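Local coordinates for secreted effector protein SopD (Salmonella typhimurium, PDB 5CPC) that acts as a secreted virulence effector that alters host cell physiology, supporting replication in macrophages and, together with SopB, membrane fission and macropinosome formation during invasion, at residues G221-E224 with Q228-K231; V290-L295 with R301-G306; K85-L90 with D97-K102. All coordinates share one frame; numbering follows the deposited sequence.

Interaction 1. Residues G221-E224 with Q228-K231; sequences GNFE and QFCK
The backbone closes a turn from Glu224 to Gln228, with Gln228 N donating to Glu224 O at 2.8 Å and their CA atoms 5.5 Å apart. The Gln228 side chain then reaches back along 221-224. Its CG is anti to the backbone N (chi1 -153°) and the chain bends at chi2, which brings the amide beside the extended backbone of Asn222 to Glu224. Gln228 NE2 donates to Asn222 O at 2.9 Å, in the carbonyl plane. Gln228 OE1 accepts from Glu224 N at 2.9 Å, with the donor tilted 23° from its carbonyl plane. Both ends of the amide are thus used, and this fixes its rotation. Asn219 ND2 also binds OE1, and Leu215 O takes a second bond from NE2. The Phe223 side chain crosses that of Gln228 at about a right angle, its ring oblique to the amide, with the planes 33° apart. Phe223 CD1 comes to 3.7 Å from Gln228 CD. Phe223 CE1 only brushes Phe229 CZ, at 4.5 Å. Elsewhere the Phe229 ring packs on helix 285-298. The arrangement is an alpha-turn, defined by its i+4 to i backbone bond, with a buried glutamine bracing the loop between helix 209-215 and strand 232-237.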
ATOM      1  N   GLY A 221       9.199   3.305 -19.265  1.00 65.44           N
ATOM      2  CA  GLY A 221       9.675   3.655 -20.614  1.00 65.58           C
ATOM      3  C   GLY A 221       8.728   4.445 -21.526  1.00 65.92           C
ATOM      4  O   GLY A 221       9.041   4.723 -22.724  1.00 67.87           O
ATOM      5  N   ASN A 222       7.581   4.835 -20.973  1.00 64.38           N
ATOM      6  CA  ASN A 222       6.629   5.757 -21.646  1.00 63.85           C
ATOM      7  C   ASN A 222       6.857   7.184 -21.136  1.00 60.39           C
ATOM      8  O   ASN A 222       7.355   7.346 -20.009  1.00 59.16           O
ATOM      9  CB  ASN A 222       5.197   5.297 -21.317  1.00 64.47           C
ATOM     10  CG  ASN A 222       5.084   3.801 -21.348  1.00 66.13           C
ATOM     11  OD1 ASN A 222       5.446   3.198 -22.344  1.00 66.51           O
ATOM     12  ND2 ASN A 222       4.647   3.184 -20.239  1.00 68.55           N
ATOM     13  N   PHE A 223       6.529   8.199 -21.933  1.00 58.00           N
ATOM     14  CA  PHE A 223       6.317   9.524 -21.348  1.00 54.62           C
ATOM     15  C   PHE A 223       4.861   9.918 -21.577  1.00 54.69           C
ATOM     16  O   PHE A 223       4.498  10.249 -22.684  1.00 54.64           O
ATOM     17  CB  PHE A 223       7.288  10.634 -21.847  1.00 53.90           C
ATOM     18  CG  PHE A 223       7.035  11.995 -21.189  1.00 48.35           C
ATOM     19  CD1 PHE A 223       7.446  12.236 -19.895  1.00 45.02           C
ATOM     20  CD2 PHE A 223       6.264  12.976 -21.824  1.00 50.38           C
ATOM     21  CE1 PHE A 223       7.152  13.422 -19.255  1.00 44.16           C
ATOM     22  CE2 PHE A 223       5.967  14.217 -21.198  1.00 47.19           C
ATOM     23  CZ  PHE A 223       6.435  14.433 -19.901  1.00 45.43           C
ATOM     24  N   GLU A 224       4.046   9.857 -20.521  1.00 53.88           N
ATOM     25  CA  GLU A 224       2.674  10.355 -20.522  1.00 54.39           C
ATOM     26  C   GLU A 224       2.535  11.397 -19.387  1.00 52.63           C
ATOM     27  O   GLU A 224       2.623  11.034 -18.206  1.00 50.80           O
ATOM     28  CB  GLU A 224       1.635   9.205 -20.364  1.00 55.63           C
ATOM     29  CG  GLU A 224       0.177   9.658 -19.953  1.00 58.69           C
ATOM     30  CD  GLU A 224      -0.435  10.705 -20.913  1.00 64.74           C
ATOM     31  OE1 GLU A 224      -0.928  11.786 -20.472  1.00 65.66           O
ATOM     32  OE2 GLU A 224      -0.438  10.448 -22.128  1.00 68.08           O
ATOM     33  N   GLN A 228       3.002  10.174 -15.527  1.00 44.22           N
ATOM     34  CA  GLN A 228       4.456  10.001 -15.292  1.00 43.61           C
ATOM     35  C   GLN A 228       4.849  10.129 -13.830  1.00 42.17           C
ATOM     36  O   GLN A 228       5.889   9.632 -13.423  1.00 43.18           O
ATOM     37  CB  GLN A 228       5.253  11.113 -16.039  1.00 44.58           C
ATOM     38  CG  GLN A 228       6.670  10.728 -16.424  1.00 42.77           C
ATOM     39  CD  GLN A 228       6.638   9.599 -17.465  1.00 45.26           C
ATOM     40  OE1 GLN A 228       5.669   9.471 -18.199  1.00 48.43           O
ATOM     41  NE2 GLN A 228       7.702   8.792 -17.529  1.00 45.46           N
ATOM     42  N   PHE A 229       4.070  10.868 -13.044  1.00 40.38           N
ATOM     43  CA  PHE A 229       4.496  11.240 -11.705  1.00 38.86           C
ATOM     44  C   PHE A 229       3.767  10.519 -10.552  1.00 38.98           C
ATOM     45  O   PHE A 229       4.027  10.841  -9.378  1.00 38.28           O
ATOM     46  CB  PHE A 229       4.380  12.762 -11.604  1.00 38.32           C
ATOM     47  CG  PHE A 229       5.050  13.454 -12.765  1.00 39.44           C
ATOM     48  CD1 PHE A 229       6.433  13.305 -12.963  1.00 36.17           C
ATOM     49  CD2 PHE A 229       4.303  14.061 -13.737  1.00 34.99           C
ATOM     50  CE1 PHE A 229       7.038  13.816 -14.061  1.00 37.33           C
ATOM     51  CE2 PHE A 229       4.892  14.624 -14.822  1.00 40.92           C
ATOM     52  CZ  PHE A 229       6.283  14.520 -15.005  1.00 38.23           C
ATOM     53  N   CYS A 230       2.882   9.561 -10.875  1.00 39.67           N
ATOM     54  CA  CYS A 230       2.075   8.834  -9.840  1.00 42.11           C
ATOM     55  C   CYS A 230       2.904   8.140  -8.781  1.00 41.74           C
ATOM     56  O   CYS A 230       2.448   7.965  -7.683  1.00 44.25           O
ATOM     57  CB  CYS A 230       1.038   7.875 -10.445  1.00 42.29           C
ATOM     58  SG  CYS A 230       1.810   6.476 -11.399  1.00 48.69           S
ATOM     59  N   LYS A 231       4.146   7.801  -9.063  1.00 41.02           N
ATOM     60  CA  LYS A 231       4.980   7.212  -8.026  1.00 40.45           C
ATOM     61  C   LYS A 231       5.941   8.147  -7.327  1.00 40.23           C
ATOM     62  O   LYS A 231       6.660   7.689  -6.500  1.00 41.37           O
ATOM     63  CB  LYS A 231       5.743   6.016  -8.593  1.00 39.73           C
ATOM     64  CG  LYS A 231       4.754   4.872  -8.960  1.00 42.61           C
ATOM     65  CD  LYS A 231       5.515   3.637  -9.421  1.00 47.06           C
ATOM     66  CE  LYS A 231       5.697   3.642 -10.962  1.00 52.00           C
ATOM     67  NZ  LYS A 231       6.695   2.630 -11.453  1.00 49.75           N
TER

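Interaction 2. Residues V290-L295 with R301-G306; sequences VILEKL and RSLHIG
Leu295 O is gripped by two side chains, Thr298 OG1, which is shared with Lys294 O, and His299 ND1, near the end of helix 285-298, while the side of the same leucine packs on Leu303. The contact itself is apolar. Leu303 points its side chain at the helix and lays one methyl on each of two leucines a turn apart. Leu303 CD2 sits 3.7 Å from Leu295 CB. Leu303 CD1 meets Leu292 CD2 at 4.1 Å, and these two side chains cross at about a right angle. In Leu303 the CG is anti to the carbonyl carbon (chi1 -56°), and from there the two methyls fork over the helix surface. Phe243 of strand 240-245 also touches Leu292 and Leu303, and Leu215 packs on Leu295, so the leucines are buried.

The backbone that presents Leu303 is held by polar groups. Leu303 N is bonded to Tyr234 OH. Ser302 OG accepts from His304 N at 2.8 Å and also bonds to Glu194 OE1. Ile305 N makes a weak bond to Leu303 O, at 2.8 Å. These bonds give an ST turn at Ser302 followed by an inverse gamma turn centred on His304. The pair of turns leads the chain from helix 285-298 into strand 305-306, which runs parallel to strand 201-202.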
ATOM      1  N   VAL A 290      16.867  16.881 -11.167  1.00 37.64           N
ATOM      2  CA  VAL A 290      16.974  18.209 -11.812  1.00 37.56           C
ATOM      3  C   VAL A 290      15.708  18.475 -12.591  1.00 35.27           C
ATOM      4  O   VAL A 290      15.128  19.558 -12.536  1.00 36.89           O
ATOM      5  CB  VAL A 290      18.252  18.285 -12.781  1.00 38.00           C
ATOM      6  CG1 VAL A 290      18.289  19.555 -13.582  1.00 38.27           C
ATOM      7  CG2 VAL A 290      19.494  18.206 -11.991  1.00 42.59           C
ATOM      8  N   ILE A 291      15.259  17.492 -13.344  1.00 33.71           N
ATOM      9  CA  ILE A 291      14.071  17.683 -14.168  1.00 33.06           C
ATOM     10  C   ILE A 291      12.745  17.727 -13.380  1.00 34.36           C
ATOM     11  O   ILE A 291      11.853  18.517 -13.654  1.00 37.17           O
ATOM     12  CB  ILE A 291      13.969  16.471 -15.219  1.00 33.46           C
ATOM     13  CG1 ILE A 291      15.210  16.424 -16.131  1.00 36.32           C
ATOM     14  CG2 ILE A 291      12.710  16.651 -16.045  1.00 32.26           C
ATOM     15  CD1 ILE A 291      15.414  15.098 -16.868  1.00 36.36           C
ATOM     16  N   LEU A 292      12.594  16.839 -12.413  1.00 34.17           N
ATOM     17  CA  LEU A 292      11.477  16.894 -11.470  1.00 35.24           C
ATOM     18  C   LEU A 292      11.401  18.249 -10.832  1.00 34.97           C
ATOM     19  O   LEU A 292      10.321  18.849 -10.737  1.00 34.20           O
ATOM     20  CB  LEU A 292      11.659  15.772 -10.375  1.00 33.45           C
ATOM     21  CG  LEU A 292      11.564  14.352 -10.955  1.00 34.60           C
ATOM     22  CD1 LEU A 292      11.759  13.297  -9.884  1.00 40.19           C
ATOM     23  CD2 LEU A 292      10.252  14.072 -11.732  1.00 31.03           C
ATOM     24  N   GLU A 293      12.549  18.758 -10.405  1.00 37.57           N
ATOM     25  CA  GLU A 293      12.524  20.071  -9.712  1.00 40.17           C
ATOM     26  C   GLU A 293      11.957  21.128 -10.629  1.00 41.19           C
ATOM     27  O   GLU A 293      11.161  22.000 -10.180  1.00 41.39           O
ATOM     28  CB  GLU A 293      13.919  20.519  -9.234  1.00 41.09           C
ATOM     29  CG  GLU A 293      13.846  21.869  -8.507  1.00 47.17           C
ATOM     30  CD  GLU A 293      15.177  22.540  -8.345  1.00 55.85           C
ATOM     31  OE1 GLU A 293      15.373  23.148  -7.291  1.00 61.80           O
ATOM     32  OE2 GLU A 293      16.036  22.514  -9.259  1.00 60.87           O
ATOM     33  N   LYS A 294      12.321  21.031 -11.928  1.00 41.46           N
ATOM     34  CA  LYS A 294      11.872  22.016 -12.924  1.00 41.87           C
ATOM     35  C   LYS A 294      10.380  21.890 -13.066  1.00 40.17           C
ATOM     36  O   LYS A 294       9.679  22.888 -13.062  1.00 41.77           O
ATOM     37  CB  LYS A 294      12.597  21.807 -14.273  1.00 43.53           C
ATOM     38  CG  LYS A 294      11.972  22.490 -15.547  1.00 49.47           C
ATOM     39  CD  LYS A 294      12.773  22.133 -16.943  1.00 53.75           C
ATOM     40  CE  LYS A 294      14.267  22.513 -16.946  1.00 60.34           C
ATOM     41  NZ  LYS A 294      15.271  21.367 -16.616  1.00 64.27           N
ATOM     42  N   LEU A 295       9.882  20.669 -13.194  1.00 39.09           N
ATOM     43  CA  LEU A 295       8.446  20.423 -13.316  1.00 39.45           C
ATOM     44  C   LEU A 295       7.670  20.877 -12.049  1.00 39.71           C
ATOM     45  O   LEU A 295       6.600  21.511 -12.115  1.00 40.32           O
ATOM     46  CB  LEU A 295       8.233  18.936 -13.557  1.00 40.50           C
ATOM     47  CG  LEU A 295       8.732  18.385 -14.897  1.00 40.53           C
ATOM     48  CD1 LEU A 295       8.570  16.853 -14.971  1.00 41.39           C
ATOM     49  CD2 LEU A 295       7.889  19.080 -15.959  1.00 41.31           C
ATOM     50  N   ARG A 301       4.365  23.950  -7.351  1.00 45.91           N
ATOM     51  CA  ARG A 301       4.985  23.105  -6.319  1.00 46.14           C
ATOM     52  C   ARG A 301       4.198  21.821  -6.075  1.00 45.44           C
ATOM     53  O   ARG A 301       3.878  21.454  -4.920  1.00 46.41           O
ATOM     54  CB  ARG A 301       5.147  23.885  -5.008  1.00 47.46           C
ATOM     55  CG  ARG A 301       5.920  25.151  -5.127  1.00 49.41           C
ATOM     56  CD  ARG A 301       6.388  25.771  -3.757  1.00 52.61           C
ATOM     57  NE  ARG A 301       7.432  26.726  -4.095  1.00 55.71           N
ATOM     58  CZ  ARG A 301       8.744  26.516  -3.957  1.00 58.57           C
ATOM     59  NH1 ARG A 301       9.204  25.408  -3.397  1.00 59.01           N
ATOM     60  NH2 ARG A 301       9.608  27.449  -4.355  1.00 56.42           N
ATOM     61  N   SER A 302       3.852  21.155  -7.170  1.00 43.68           N
ATOM     62  CA  SER A 302       3.221  19.839  -7.144  1.00 42.02           C
ATOM     63  C   SER A 302       3.663  19.029  -8.413  1.00 41.82           C
ATOM     64  O   SER A 302       4.009  19.642  -9.453  1.00 38.60           O
ATOM     65  CB  SER A 302       1.747  20.053  -7.219  1.00 41.57           C
ATOM     66  OG  SER A 302       1.114  18.794  -7.220  1.00 43.30           O
ATOM     67  N   LEU A 303       3.614  17.701  -8.357  1.00 39.01           N
ATOM     68  CA  LEU A 303       3.665  16.923  -9.601  1.00 38.91           C
ATOM     69  C   LEU A 303       2.326  16.302  -9.892  1.00 39.29           C
ATOM     70  O   LEU A 303       2.188  15.471 -10.774  1.00 39.43           O
ATOM     71  CB  LEU A 303       4.815  15.908  -9.657  1.00 36.65           C
ATOM     72  CG  LEU A 303       6.221  16.467  -9.437  1.00 39.07           C
ATOM     73  CD1 LEU A 303       7.236  15.342  -9.286  1.00 39.54           C
ATOM     74  CD2 LEU A 303       6.593  17.345 -10.595  1.00 37.13           C
ATOM     75  N   HIS A 304       1.293  16.800  -9.225  1.00 41.13           N
ATOM     76  CA  HIS A 304      -0.078  16.362  -9.464  1.00 41.40           C
ATOM     77  C   HIS A 304      -0.586  17.150 -10.632  1.00 42.82           C
ATOM     78  O   HIS A 304      -1.386  18.087 -10.505  1.00 42.54           O
ATOM     79  CB  HIS A 304      -0.951  16.526  -8.203  1.00 41.93           C
ATOM     80  CG  HIS A 304      -2.396  16.180  -8.390  1.00 44.33           C
ATOM     81  ND1 HIS A 304      -2.841  15.257  -9.318  1.00 47.49           N
ATOM     82  CD2 HIS A 304      -3.500  16.613  -7.739  1.00 42.59           C
ATOM     83  CE1 HIS A 304      -4.157  15.173  -9.268  1.00 43.30           C
ATOM     84  NE2 HIS A 304      -4.580  15.975  -8.306  1.00 46.76           N
ATOM     85  N   ILE A 305      -0.140  16.678 -11.798  1.00 42.95           N
ATOM     86  CA  ILE A 305      -0.280  17.368 -13.083  1.00 42.65           C
ATOM     87  C   ILE A 305      -1.355  16.652 -13.862  1.00 44.37           C
ATOM     88  O   ILE A 305      -1.344  15.427 -13.944  1.00 43.10           O
ATOM     89  CB  ILE A 305       1.101  17.324 -13.763  1.00 41.55           C
ATOM     90  CG1 ILE A 305       2.063  18.123 -12.886  1.00 37.85           C
ATOM     91  CG2 ILE A 305       1.075  17.790 -15.190  1.00 41.91           C
ATOM     92  CD1 ILE A 305       3.511  18.343 -13.455  1.00 35.29           C
ATOM     93  N   GLY A 306      -2.285  17.407 -14.441  1.00 46.56           N
ATOM     94  CA  GLY A 306      -3.321  16.827 -15.266  1.00 48.76           C
ATOM     95  C   GLY A 306      -3.357  17.556 -16.596  1.00 52.37           C
ATOM     96  O   GLY A 306      -2.675  18.593 -16.789  1.00 52.08           O
TER

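Interaction 3. Residues K85-L90 with D97-K102; sequences KRLQHL and DLFTIK
Gln88 and Phe99 carry most of this contact, running past each other in opposite directions between helix 76-90 and strand 99-103. Phe99 directs its side chain at the helix. Its CG is anti to its own carbonyl carbon, and the ring so placed lies against the backbone of Gln88. Gln88 CA stands over one face, 4.0 Å from the ring centroid and 14° off the ring normal. This is a CH-pi contact, shifted toward the rim of the ring.

The Gln88 side chain continues over the root of the ring. Its CG is anti to the backbone N (chi1 -176°), and the chain stays extended beyond it. Gln88 CB and CG both touch the ring atom Phe99 CG, the nearer being Gln88 CG at 3.9 Å. Gln88 CG also runs past Phe99 CB, at 3.7 Å. Only the amide goes beyond, toward Phe99 O, and its plane ends up 57° from the ring plane. Gln88 NE2 is 3.5 Å from Phe99 O, but its hydrogen bond is to Gln96 O, just before the second segment. That bond holds the amide in place beside the start of the strand.

Leu87 makes the second, smaller contact. Its CG is turned away from the backbone N, in the anti position, which sets Leu87 CG 3.9 Å from Phe99 CE2. The two side chains cross at about a right angle, and the meeting is oblique to the ring. Phe99 thus touches two consecutive helix residues, and Val114 of strand 109-114 touches it as well.

Further along the strand, Ile101 packs on Ile81 and Phe84 of helix 76-90. The contact lies at the surface. It packs the C-terminal part of helix 76-90 against an outermost strand of an antiparallel sheet, the strand that pairs with 109-114 in a three-stranded meander.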
ATOM      1  N   LYS A  85      -3.533  -6.923  15.333  1.00 44.15           N
ATOM      2  CA  LYS A  85      -4.160  -5.684  15.745  1.00 46.51           C
ATOM      3  C   LYS A  85      -5.402  -6.056  16.589  1.00 47.06           C
ATOM      4  O   LYS A  85      -5.628  -5.500  17.716  1.00 48.86           O
ATOM      5  CB  LYS A  85      -4.531  -4.838  14.490  1.00 46.41           C
ATOM      6  CG  LYS A  85      -4.518  -3.303  14.633  1.00 50.17           C
ATOM      7  CD  LYS A  85      -5.510  -2.710  15.655  1.00 55.37           C
ATOM      8  CE  LYS A  85      -4.784  -2.142  16.930  1.00 57.78           C
ATOM      9  NZ  LYS A  85      -5.511  -2.262  18.293  1.00 59.85           N
ATOM     10  N   ARG A  86      -6.148  -7.071  16.137  1.00 46.44           N
ATOM     11  CA  ARG A  86      -7.343  -7.430  16.913  1.00 47.49           C
ATOM     12  C   ARG A  86      -6.926  -7.932  18.267  1.00 46.76           C
ATOM     13  O   ARG A  86      -7.599  -7.663  19.273  1.00 48.04           O
ATOM     14  CB  ARG A  86      -8.304  -8.434  16.214  1.00 46.27           C
ATOM     15  CG  ARG A  86      -8.912  -7.932  14.878  1.00 47.70           C
ATOM     16  CD  ARG A  86     -10.108  -8.858  14.393  1.00 41.39           C
ATOM     17  NE  ARG A  86      -9.780 -10.281  14.201  1.00 43.23           N
ATOM     18  CZ  ARG A  86      -9.135 -10.795  13.159  1.00 41.53           C
ATOM     19  NH1 ARG A  86      -8.705 -10.014  12.182  1.00 41.30           N
ATOM     20  NH2 ARG A  86      -8.914 -12.100  13.084  1.00 42.68           N
ATOM     21  N   LEU A  87      -5.853  -8.702  18.303  1.00 46.29           N
ATOM     22  CA  LEU A  87      -5.322  -9.181  19.621  1.00 47.65           C
ATOM     23  C   LEU A  87      -4.993  -8.007  20.507  1.00 47.37           C
ATOM     24  O   LEU A  87      -5.487  -7.894  21.616  1.00 49.28           O
ATOM     25  CB  LEU A  87      -4.063 -10.044  19.448  1.00 46.07           C
ATOM     26  CG  LEU A  87      -3.589 -10.940  20.604  1.00 50.14           C
ATOM     27  CD1 LEU A  87      -4.769 -11.746  21.296  1.00 47.04           C
ATOM     28  CD2 LEU A  87      -2.498 -11.934  20.111  1.00 47.62           C
ATOM     29  N   GLN A  88      -4.161  -7.111  19.993  1.00 49.72           N
ATOM     30  CA  GLN A  88      -3.655  -5.984  20.770  1.00 50.19           C
ATOM     31  C   GLN A  88      -4.841  -5.241  21.352  1.00 51.95           C
ATOM     32  O   GLN A  88      -4.835  -4.859  22.530  1.00 53.09           O
ATOM     33  CB  GLN A  88      -2.823  -5.077  19.888  1.00 50.19           C
ATOM     34  CG  GLN A  88      -2.189  -3.924  20.673  1.00 51.71           C
ATOM     35  CD  GLN A  88      -1.713  -2.808  19.801  1.00 54.24           C
ATOM     36  OE1 GLN A  88      -2.354  -2.444  18.800  1.00 54.37           O
ATOM     37  NE2 GLN A  88      -0.578  -2.239  20.172  1.00 52.40           N
ATOM     38  N   HIS A  89      -5.912  -5.119  20.567  1.00 52.97           N
ATOM     39  CA  HIS A  89      -7.036  -4.249  20.967  1.00 54.17           C
ATOM     40  C   HIS A  89      -7.782  -4.826  22.161  1.00 53.17           C
ATOM     41  O   HIS A  89      -8.472  -4.111  22.869  1.00 52.48           O
ATOM     42  CB  HIS A  89      -7.959  -3.895  19.750  1.00 55.16           C
ATOM     43  CG  HIS A  89      -9.240  -3.182  20.119  1.00 63.29           C
ATOM     44  ND1 HIS A  89     -10.462  -3.483  19.536  1.00 70.82           N
ATOM     45  CD2 HIS A  89      -9.497  -2.197  21.024  1.00 70.85           C
ATOM     46  CE1 HIS A  89     -11.411  -2.718  20.062  1.00 72.09           C
ATOM     47  NE2 HIS A  89     -10.851  -1.930  20.966  1.00 74.52           N
ATOM     48  N   LEU A  90      -7.617  -6.117  22.418  1.00 53.09           N
ATOM     49  CA  LEU A  90      -8.263  -6.724  23.587  1.00 54.68           C
ATOM     50  C   LEU A  90      -7.391  -6.646  24.863  1.00 56.89           C
ATOM     51  O   LEU A  90      -7.852  -6.969  25.962  1.00 56.53           O
ATOM     52  CB  LEU A  90      -8.652  -8.188  23.326  1.00 54.03           C
ATOM     53  CG  LEU A  90      -9.616  -8.434  22.178  1.00 52.94           C
ATOM     54  CD1 LEU A  90      -9.498  -9.881  21.685  1.00 46.92           C
ATOM     55  CD2 LEU A  90     -11.035  -8.025  22.574  1.00 52.95           C
ATOM     56  N   ASP A  97       1.400  -1.193  24.357  1.00 70.34           N
ATOM     57  CA  ASP A  97       2.754  -0.884  23.891  1.00 69.39           C
ATOM     58  C   ASP A  97       3.573  -2.169  23.707  1.00 67.86           C
ATOM     59  O   ASP A  97       4.406  -2.255  22.817  1.00 68.01           O
ATOM     60  CB  ASP A  97       3.475   0.090  24.911  1.00 71.23           C
ATOM     61  N   LEU A  98       3.306  -3.165  24.547  1.00 66.67           N
ATOM     62  CA  LEU A  98       4.032  -4.434  24.554  1.00 65.87           C
ATOM     63  C   LEU A  98       3.835  -5.283  23.279  1.00 63.20           C
ATOM     64  O   LEU A  98       4.688  -6.135  22.970  1.00 62.84           O
ATOM     65  CB  LEU A  98       3.665  -5.238  25.816  1.00 67.26           C
ATOM     66  CG  LEU A  98       4.055  -4.741  27.226  1.00 70.92           C
ATOM     67  CD1 LEU A  98       3.568  -3.313  27.547  1.00 75.39           C
ATOM     68  CD2 LEU A  98       3.612  -5.698  28.323  1.00 70.93           C
ATOM     69  N   PHE A  99       2.725  -5.045  22.559  1.00 60.48           N
ATOM     70  CA  PHE A  99       2.439  -5.710  21.294  1.00 58.35           C
ATOM     71  C   PHE A  99       3.024  -4.932  20.177  1.00 57.26           C
ATOM     72  O   PHE A  99       2.571  -3.821  19.874  1.00 57.02           O
ATOM     73  CB  PHE A  99       0.922  -5.820  21.005  1.00 57.49           C
ATOM     74  CG  PHE A  99       0.173  -6.685  21.973  1.00 57.53           C
ATOM     75  CD1 PHE A  99      -0.077  -6.247  23.270  1.00 56.03           C
ATOM     76  CD2 PHE A  99      -0.299  -7.946  21.585  1.00 56.87           C
ATOM     77  CE1 PHE A  99      -0.749  -7.044  24.151  1.00 53.07           C
ATOM     78  CE2 PHE A  99      -0.992  -8.745  22.482  1.00 55.13           C
ATOM     79  CZ  PHE A  99      -1.244  -8.297  23.747  1.00 56.63           C
ATOM     80  N   THR A 100       4.003  -5.509  19.503  1.00 55.95           N
ATOM     81  CA  THR A 100       4.635  -4.763  18.429  1.00 54.44           C
ATOM     82  C   THR A 100       4.968  -5.757  17.328  1.00 52.09           C
ATOM     83  O   THR A 100       5.013  -6.969  17.572  1.00 52.01           O
ATOM     84  CB  THR A 100       5.988  -4.066  18.969  1.00 57.32           C
ATOM     85  OG1 THR A 100       7.068  -5.026  18.943  1.00 59.64           O
ATOM     86  CG2 THR A 100       5.822  -3.622  20.451  1.00 57.34           C
ATOM     87  N   ILE A 101       5.282  -5.237  16.160  1.00 50.23           N
ATOM     88  CA  ILE A 101       5.794  -6.023  15.074  1.00 51.10           C
ATOM     89  C   ILE A 101       7.171  -5.520  14.674  1.00 54.05           C
ATOM     90  O   ILE A 101       7.346  -4.347  14.313  1.00 54.90           O
ATOM     91  CB  ILE A 101       4.857  -5.887  13.796  1.00 48.94           C
ATOM     92  CG1 ILE A 101       3.420  -6.338  14.139  1.00 47.48           C
ATOM     93  CG2 ILE A 101       5.424  -6.657  12.659  1.00 45.89           C
ATOM     94  CD1 ILE A 101       2.391  -6.225  12.931  1.00 42.59           C
ATOM     95  N   LYS A 102       8.149  -6.408  14.685  1.00 56.29           N
ATOM     96  CA  LYS A 102       9.422  -6.059  14.077  1.00 58.49           C
ATOM     97  C   LYS A 102       9.774  -7.036  12.978  1.00 59.40           C
ATOM     98  O   LYS A 102       8.961  -7.929  12.665  1.00 59.12           O
ATOM     99  CB  LYS A 102      10.528  -5.995  15.131  1.00 59.25           C
ATOM    100  CG  LYS A 102      10.269  -6.812  16.353  1.00 63.60           C
ATOM    101  CD  LYS A 102      10.736  -6.098  17.629  1.00 68.38           C
ATOM    102  CE  LYS A 102       9.877  -4.857  17.893  1.00 70.12           C
ATOM    103  NZ  LYS A 102       9.753  -4.567  19.359  1.00 76.30           N
TER

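Interactions 1 and 2 are neighbours, with centres 12 Å apart, and Phe229 joins them. Its ring passes from the loop of interaction 1 into the apolar side chains of interaction 2: Phe229 CE1 lies 4.0 Å from Leu292 CD2, and Phe229 CE2 lies 4.2 Å from Ile305 CD1. Asn313 ties the same two regions by polar bonds, to Phe229 N and to Ile305 O. Interaction 3 is separate. It lies on the opposite side of the chain's centre, its nearest atoms about 24 Å from interaction 1 and about 30 Å from interaction 2. It comes first along the chain, and each interaction closes before the next opens.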